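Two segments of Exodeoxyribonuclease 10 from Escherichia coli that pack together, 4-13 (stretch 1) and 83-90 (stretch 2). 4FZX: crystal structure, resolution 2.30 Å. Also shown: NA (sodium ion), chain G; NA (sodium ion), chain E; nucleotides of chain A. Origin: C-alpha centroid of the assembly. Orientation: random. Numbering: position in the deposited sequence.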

ATOM      1  N   ILE C   4      20.007  19.289 -20.562  1.00 10.53           N
ATOM      2  CA  ILE C   4      20.162  19.570 -19.152  1.00 12.12           C
ATOM      3  C   ILE C   4      20.350  21.064 -19.003  1.00 12.45           C
ATOM      4  O   ILE C   4      21.111  21.662 -19.757  1.00 12.71           O
ATOM      5  CB  ILE C   4      21.392  18.824 -18.545  1.00 12.71           C
ATOM      6  CG1 ILE C   4      21.127  17.319 -18.477  1.00 12.11           C
ATOM      7  CG2 ILE C   4      21.740  19.388 -17.152  1.00 11.75           C
ATOM      8  CD1 ILE C   4      20.845  16.680 -19.843  1.00 14.84           C
ATOM      9  N   ILE C   5      19.594  21.663 -18.082  1.00 13.19           N
ATOM     10  CA  ILE C   5      19.600  23.110 -17.851  1.00 14.26           C
ATOM     11  C   ILE C   5      19.998  23.397 -16.404  1.00 13.82           C
ATOM     12  O   ILE C   5      19.548  22.715 -15.482  1.00 11.31           O
ATOM     13  CB  ILE C   5      18.180  23.735 -18.068  1.00 16.55           C
ATOM     14  CG1 ILE C   5      17.858  23.854 -19.548  1.00 20.11           C
ATOM     15  CG2 ILE C   5      18.119  25.157 -17.468  1.00 17.24           C
ATOM     16  CD1 ILE C   5      18.029  25.267 -20.075  1.00 24.22           C
ATOM     17  N   ASP C   6      20.782  24.453 -16.205  1.00 14.23           N
ATOM     18  CA  ASP C   6      20.978  25.010 -14.873  1.00 14.48           C
ATOM     19  C   ASP C   6      20.996  26.530 -14.903  1.00 15.04           C
ATOM     20  O   ASP C   6      21.458  27.140 -15.869  1.00 14.54           O
ATOM     21  CB  ASP C   6      22.262  24.478 -14.225  1.00 14.10           C
ATOM     22  CG  ASP C   6      22.423  24.936 -12.772  1.00 15.64           C
ATOM     23  OD1 ASP C   6      21.731  24.398 -11.887  1.00 17.85           O
ATOM     24  OD2 ASP C   6      23.251  25.825 -12.508  1.00 17.24           O
ATOM     25  N   THR C   7      20.576  27.115 -13.786  1.00 14.28           N
ATOM     26  CA  THR C   7      20.381  28.547 -13.647  1.00 15.07           C
ATOM     27  C   THR C   7      20.936  28.966 -12.275  1.00 12.72           C
ATOM     28  O   THR C   7      20.541  28.427 -11.262  1.00 13.28           O
ATOM     29  CB  THR C   7      18.858  28.872 -13.660  1.00 15.73           C
ATOM     30  OG1 THR C   7      18.316  28.584 -14.956  1.00 21.10           O
ATOM     31  CG2 THR C   7      18.624  30.302 -13.350  1.00 19.32           C
ATOM     32  N   GLU C   8      21.845  29.924 -12.238  1.00 11.55           N
ATOM     33  CA  GLU C   8      22.165  30.586 -10.983  1.00 10.79           C
ATOM     34  C   GLU C   8      21.436  31.925 -10.923  1.00  9.96           C
ATOM     35  O   GLU C   8      21.242  32.570 -11.949  1.00  9.96           O
ATOM     36  CB  GLU C   8      23.678  30.785 -10.830  1.00 11.05           C
ATOM     37  CG  GLU C   8      24.524  29.525 -11.062  1.00 11.89           C
ATOM     38  CD  GLU C   8      24.201  28.391 -10.083  1.00 16.73           C
ATOM     39  OE1 GLU C   8      23.971  28.657  -8.879  1.00 15.43           O
ATOM     40  OE2 GLU C   8      24.197  27.222 -10.522  1.00 18.71           O
ATOM     41  N   THR C   9      21.036  32.325  -9.717  1.00  9.03           N
ATOM     42  CA  THR C   9      20.012  33.346  -9.517  1.00  7.98           C
ATOM     43  C   THR C   9      20.416  34.343  -8.428  1.00  8.88           C
ATOM     44  O   THR C   9      21.382  34.140  -7.696  1.00  7.94           O
ATOM     45  CB  THR C   9      18.651  32.719  -9.123  1.00  8.33           C
ATOM     46  OG1 THR C   9      18.819  31.899  -7.965  1.00  9.82           O
ATOM     47  CG2 THR C   9      18.068  31.863 -10.276  1.00  7.08           C
ATOM     48  N   CYS C  10      19.662  35.426  -8.329  1.00  9.97           N
ATOM     49  CA  CYS C  10      19.852  36.408  -7.276  1.00 10.65           C
ATOM     50  C   CYS C  10      19.383  35.908  -5.923  1.00 10.99           C
ATOM     51  O   CYS C  10      19.580  36.565  -4.910  1.00 13.25           O
ATOM     52  CB  CYS C  10      19.116  37.699  -7.634  1.00 10.13           C
ATOM     53  SG  CYS C  10      19.722  38.459  -9.142  1.00 11.31           S
ATOM     54  N   GLY C  11      18.753  34.747  -5.902  1.00 12.48           N
ATOM     55  CA  GLY C  11      18.127  34.249  -4.684  1.00 11.38           C
ATOM     56  C   GLY C  11      17.014  33.307  -5.068  1.00 12.16           C
ATOM     57  O   GLY C  11      16.888  32.931  -6.228  1.00 12.00           O
ATOM     58  N   LEU C  12      16.222  32.900  -4.087  1.00 13.03           N
ATOM     59  CA  LEU C  12      15.311  31.789  -4.260  1.00 14.64           C
ATOM     60  C   LEU C  12      14.007  32.209  -4.918  1.00 15.54           C
ATOM     61  O   LEU C  12      13.277  31.365  -5.442  1.00 16.52           O
ATOM     62  CB  LEU C  12      15.033  31.108  -2.920  1.00 15.36           C
ATOM     63  CG  LEU C  12      16.198  30.251  -2.413  1.00 16.40           C
ATOM     64  CD1 LEU C  12      15.846  29.602  -1.068  1.00 14.70           C
ATOM     65  CD2 LEU C  12      16.585  29.205  -3.459  1.00 11.68           C
ATOM     66  N   GLN C  13      13.743  33.516  -4.932  1.00 16.03           N
ATOM     67  CA  GLN C  13      12.630  34.060  -5.699  1.00 17.66           C
ATOM     68  C   GLN C  13      12.952  34.317  -7.176  1.00 16.71           C
ATOM     69  O   GLN C  13      12.057  34.594  -7.966  1.00 15.43           O
ATOM     70  CB  GLN C  13      12.098  35.327  -5.044  1.00 18.84           C
ATOM     71  CG  GLN C  13      11.349  35.066  -3.747  1.00 25.64           C
ATOM     72  CD  GLN C  13      12.274  34.606  -2.633  1.00 32.43           C
ATOM     73  OE1 GLN C  13      13.186  35.333  -2.228  1.00 32.97           O
ATOM     74  NE2 GLN C  13      12.049  33.390  -2.138  1.00 34.81           N
ATOM     75  N   SER C  83      11.292  21.933 -10.759  1.00 15.05           N
ATOM     76  CA  SER C  83      10.382  22.883 -10.105  1.00 15.92           C
ATOM     77  C   SER C  83      10.975  24.291 -10.016  1.00 14.79           C
ATOM     78  O   SER C  83      10.305  25.297 -10.299  1.00 14.40           O
ATOM     79  CB  SER C  83      10.109  22.377  -8.685  1.00 16.73           C
ATOM     80  OG  SER C  83       8.892  22.863  -8.196  1.00 24.08           O
ATOM     81  N   PHE C  84      12.209  24.363  -9.539  1.00 12.41           N
ATOM     82  CA  PHE C  84      12.879  25.639  -9.358  1.00 12.33           C
ATOM     83  C   PHE C  84      13.180  26.352 -10.687  1.00 11.60           C
ATOM     84  O   PHE C  84      12.701  27.456 -10.913  1.00 11.35           O
ATOM     85  CB  PHE C  84      14.141  25.481  -8.495  1.00 10.11           C
ATOM     86  CG  PHE C  84      14.904  26.759  -8.300  1.00 12.50           C
ATOM     87  CD1 PHE C  84      14.494  27.692  -7.356  1.00 11.56           C
ATOM     88  CD2 PHE C  84      16.018  27.045  -9.081  1.00 12.55           C
ATOM     89  CE1 PHE C  84      15.193  28.883  -7.184  1.00 13.05           C
ATOM     90  CE2 PHE C  84      16.721  28.229  -8.915  1.00 11.30           C
ATOM     91  CZ  PHE C  84      16.318  29.144  -7.956  1.00 12.60           C
ATOM     92  N   ASP C  85      13.910  25.701 -11.591  1.00 12.85           N
ATOM     93  CA  ASP C  85      14.273  26.352 -12.869  1.00 14.92           C
ATOM     94  C   ASP C  85      13.055  26.718 -13.722  1.00 15.11           C
ATOM     95  O   ASP C  85      13.007  27.799 -14.317  1.00 14.10           O
ATOM     96  CB  ASP C  85      15.256  25.505 -13.674  1.00 14.66           C
ATOM     97  CG  ASP C  85      16.448  25.059 -12.844  1.00 19.02           C
ATOM     98  OD1 ASP C  85      16.255  24.207 -11.937  1.00 18.48           O
ATOM     99  OD2 ASP C  85      17.557  25.601 -13.062  1.00 21.95           O
ATOM    100  N   ARG C  86      12.060  25.835 -13.737  1.00 15.25           N
ATOM    101  CA  ARG C  86      10.828  26.090 -14.472  1.00 17.13           C
ATOM    102  C   ARG C  86      10.165  27.381 -13.980  1.00 15.90           C
ATOM    103  O   ARG C  86       9.791  28.226 -14.773  1.00 16.65           O
ATOM    104  CB  ARG C  86       9.868  24.904 -14.339  1.00 17.56           C
ATOM    105  CG  ARG C  86       8.646  25.010 -15.227  1.00 25.05           C
ATOM    106  CD  ARG C  86       7.508  24.123 -14.755  1.00 34.14           C
ATOM    107  NE  ARG C  86       6.231  24.625 -15.250  1.00 44.00           N
ATOM    108  CZ  ARG C  86       5.297  25.201 -14.497  1.00 48.99           C
ATOM    109  NH1 ARG C  86       5.450  25.278 -13.178  1.00 48.30           N
ATOM    110  NH2 ARG C  86       4.186  25.670 -15.064  1.00 50.84           N
ATOM    111  N   ARG C  87      10.139  27.574 -12.668  1.00 15.38           N
ATOM    112  CA  ARG C  87       9.577  28.790 -12.083  1.00 15.73           C
ATOM    113  C   ARG C  87      10.364  30.059 -12.407  1.00 15.32           C
ATOM    114  O   ARG C  87       9.779  31.110 -12.671  1.00 14.73           O
ATOM    115  CB  ARG C  87       9.429  28.643 -10.571  1.00 15.90           C
ATOM    116  CG  ARG C  87       8.959  29.902  -9.864  1.00 21.12           C
ATOM    117  CD  ARG C  87       8.456  29.598  -8.447  1.00 27.30           C
ATOM    118  NE  ARG C  87       9.442  28.896  -7.618  1.00 31.86           N
ATOM    119  CZ  ARG C  87      10.462  29.487  -6.991  1.00 35.04           C
ATOM    120  NH1 ARG C  87      10.674  30.794  -7.123  1.00 34.68           N
ATOM    121  NH2 ARG C  87      11.270  28.769  -6.221  1.00 35.97           N
ATOM    122  N   VAL C  88      11.689  29.993 -12.321  1.00 14.97           N
ATOM    123  CA  VAL C  88      12.482  31.221 -12.376  1.00 13.28           C
ATOM    124  C   VAL C  88      12.840  31.610 -13.815  1.00 14.18           C
ATOM    125  O   VAL C  88      13.188  32.749 -14.089  1.00 14.79           O
ATOM    126  CB  VAL C  88      13.753  31.148 -11.482  1.00 11.97           C
ATOM    127  CG1 VAL C  88      13.369  30.857 -10.041  1.00  9.34           C
ATOM    128  CG2 VAL C  88      14.721  30.098 -12.000  1.00  9.33           C
ATOM    129  N   LEU C  89      12.734  30.652 -14.726  1.00 15.02           N
ATOM    130  CA  LEU C  89      13.002  30.889 -16.136  1.00 16.58           C
ATOM    131  C   LEU C  89      11.711  31.305 -16.849  1.00 17.75           C
ATOM    132  O   LEU C  89      10.615  30.934 -16.415  1.00 18.05           O
ATOM    133  CB  LEU C  89      13.542  29.608 -16.772  1.00 16.14           C
ATOM    134  CG  LEU C  89      15.040  29.380 -17.008  1.00 19.18           C
ATOM    135  CD1 LEU C  89      15.946  30.365 -16.315  1.00 14.39           C
ATOM    136  CD2 LEU C  89      15.450  27.935 -16.717  1.00 17.40           C
ATOM    137  N   PRO C  90      11.842  32.012 -17.991  1.00 19.48           N
ATOM    138  CA  PRO C  90      10.712  32.159 -18.933  1.00 19.92           C
ATOM    139  C   PRO C  90      10.221  30.799 -19.414  1.00 20.80           C
ATOM    140  O   PRO C  90      10.972  29.819 -19.373  1.00 20.06           O
ATOM    141  CB  PRO C  90      11.328  32.930 -20.116  1.00 20.19           C
ATOM    142  CG  PRO C  90      12.666  33.441 -19.629  1.00 20.21           C
ATOM    143  CD  PRO C  90      13.114  32.467 -18.581  1.00 18.87           C
TER
HETATM  144 NA    NA G 201      23.618  25.210  -9.699  1.00 24.09          NA
HETATM  145 NA    NA E 101      20.129  24.316 -10.072  1.00 25.51          NA
ATOM    146  P    DG A  17      21.013  25.465  -7.161  1.00 10.08           P
ATOM    147  OP1  DG A  17      21.651  25.433  -8.490  1.00 14.68           O
ATOM    148  OP2  DG A  17      21.663  24.748  -6.048  1.00 11.88           O
ATOM    149  O5'  DG A  17      20.754  26.967  -6.721  1.00 12.51           O
ATOM    150  C5'  DG A  17      20.187  27.868  -7.651  1.00 11.45           C
ATOM    151  C4'  DG A  17      20.302  29.304  -7.189  1.00 11.09           C
ATOM    152  O4'  DG A  17      19.402  29.493  -6.090  1.00 12.62           O
ATOM    153  C3'  DG A  17      21.664  29.755  -6.675  1.00 12.15           C
ATOM    154  O3'  DG A  17      22.427  30.216  -7.777  1.00 14.84           O
ATOM    155  C2'  DG A  17      21.293  30.910  -5.744  1.00 11.40           C
ATOM    156  C1'  DG A  17      19.938  30.460  -5.209  1.00 17.06           C
ATOM    157  N9   DG A  17      20.032  29.788  -3.934  1.00 17.95           N
ATOM    158  C8   DG A  17      20.268  28.450  -3.732  1.00 16.69           C
ATOM    159  N7   DG A  17      20.293  28.126  -2.477  1.00 18.30           N
ATOM    160  C5   DG A  17      20.038  29.326  -1.822  1.00 20.90           C
ATOM    161  C6   DG A  17      19.935  29.585  -0.445  1.00 25.48           C
ATOM    162  O6   DG A  17      20.034  28.761   0.476  1.00 28.05           O
ATOM    163  N1   DG A  17      19.686  30.936  -0.190  1.00 27.29           N
ATOM    164  C2   DG A  17      19.542  31.914  -1.165  1.00 29.32           C
ATOM    165  N2   DG A  17      19.308  33.176  -0.739  1.00 30.62           N
ATOM    166  N3   DG A  17      19.649  31.675  -2.470  1.00 20.68           N
ATOM    167  C4   DG A  17      19.896  30.363  -2.706  1.00 18.76           C
ATOM    168  P    DA A  16      19.928  21.175  -3.971  1.00 10.99           P
ATOM    169  OP1  DA A  16      20.733  20.516  -5.020  1.00 13.51           O
ATOM    170  OP2  DA A  16      20.524  21.719  -2.718  1.00 16.88           O
ATOM    171  O5'  DA A  16      19.082  22.343  -4.676  1.00 12.82           O
ATOM    172  C5'  DA A  16      18.442  22.130  -5.918  1.00  9.29           C
ATOM    173  C4'  DA A  16      17.823  23.431  -6.420  1.00  9.43           C
ATOM    174  O4'  DA A  16      16.585  23.672  -5.691  1.00 10.64           O
ATOM    175  C3'  DA A  16      18.679  24.683  -6.190  1.00 12.80           C
ATOM    176  O3'  DA A  16      19.529  24.933  -7.337  1.00  9.30           O
ATOM    177  C2'  DA A  16      17.627  25.780  -5.997  1.00  9.16           C
ATOM    178  C1'  DA A  16      16.485  25.023  -5.328  1.00 11.51           C
ATOM    179  N9   DA A  16      16.548  25.133  -3.890  1.00 14.42           N
ATOM    180  C8   DA A  16      17.610  24.881  -3.086  1.00 19.10           C
ATOM    181  N7   DA A  16      17.393  25.166  -1.828  1.00 20.55           N
ATOM    182  C5   DA A  16      16.097  25.626  -1.818  1.00 15.96           C
ATOM    183  C6   DA A  16      15.288  26.108  -0.782  1.00 19.96           C
ATOM    184  N6   DA A  16      15.682  26.173   0.492  1.00 19.71           N
ATOM    185  N1   DA A  16      14.060  26.537  -1.117  1.00 25.01           N
ATOM    186  C2   DA A  16      13.680  26.479  -2.406  1.00 26.61           C
ATOM    187  N3   DA A  16      14.362  26.056  -3.474  1.00 19.36           N
ATOM    188  C4   DA A  16      15.572  25.635  -3.087  1.00 17.27           C
HETATM  189  O   HOH W   1      19.267  26.065 -10.996  1.00 19.33           O
HETATM  190  O   HOH W   2      24.282  26.329  -7.448  1.00 34.93           O
HETATM  191  O   HOH W   3      18.320  22.996 -10.742  1.00 16.90           O
HETATM  192  O   HOH W   4      21.685  22.424  -9.474  1.00 27.69           O

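This is a mixed contact in which one side of a helix packs against a strand and the loop that follows it, with a small apolar patch at one end, a direct hydrogen bond at the other, a metal-bound water between them, and DNA alongside. The axes of strand 4-9 and helix 83-88 approach to 8.9 Å, and their directions differ by 67°. The segments bury 426 Å² between them.

Along the strand, Ile-5, Thr-7 and Thr-9 point their CA-to-CB bonds toward the helix, while Asp-6 and Glu-8 point away. The CA-to-CB bonds alternate, as in a regular strand; the end of Asp-6 nonetheless comes nearer the helix. Ile-5 CG2 meets Leu-89 CD2 at 3.9 Å. Leu-89 lies just past the helix, where the backbone leaves helical angles. Leu-89 CD1 also lies 3.3 Å from Thr-7 OG1, a hydroxyl that is buried here without a polar partner. Val-88 CG2 packs on the two threonine methyls, 4.1 Å from Thr-7 CG2 and 4.2 Å from Thr-9 CG2.

The closest CA pair is Thr-7 and Asp-85, 6.5 Å apart. Water 1 bridges the two residues. Water 1 donates to Thr-7 O and to Asp-85 OD2, each at 2.7 Å. The oxygen of water 1 also lies 2.2 Å from NA of the chain E sodium, so the bridge is tied to the metal site. Water 3 lies 2.7 Å from Asp-85 OD1 and also binds this sodium. Asp-85 thus reaches the metal through water, whereas Asp-6 OD1 binds it directly at 2.4 Å from NA.

Asp-6 OD2 and Glu-8 OE2 both bind the chain G sodium. Asp-6 OD2 and Glu-8 OE2 are 2.6 Å apart because both bind the metal; this is not a hydrogen bond.

Phe-84 fills the space between strand, loop and DNA. Its ring edge faces Leu-12 O, 3.6 Å from Phe-84 CE1, and Thr-9 OG1, 3.7 Å from Phe-84 CZ. Thr-9 OG1 donates to Gly-11 O at 2.8 Å, which ties the strand end to the loop. Leu-12 CD2 packs 4.0 Å from Phe-84 CE1. One face of the ring is covered by the sugar of DA16, with DA16 C2' 3.7 Å from Phe-84 CG.

At the loop, Arg-87 bends its side chain to reach Leu-12. Arg-87 NH1 donates to Leu-12 O at 3.2 Å with an angle of 158°. A second bond, from Arg-87 NH2 to Leu-12 O at 3.4 Å, is weak. Both groups converge on one carbonyl, which lies near the guanidinium plane.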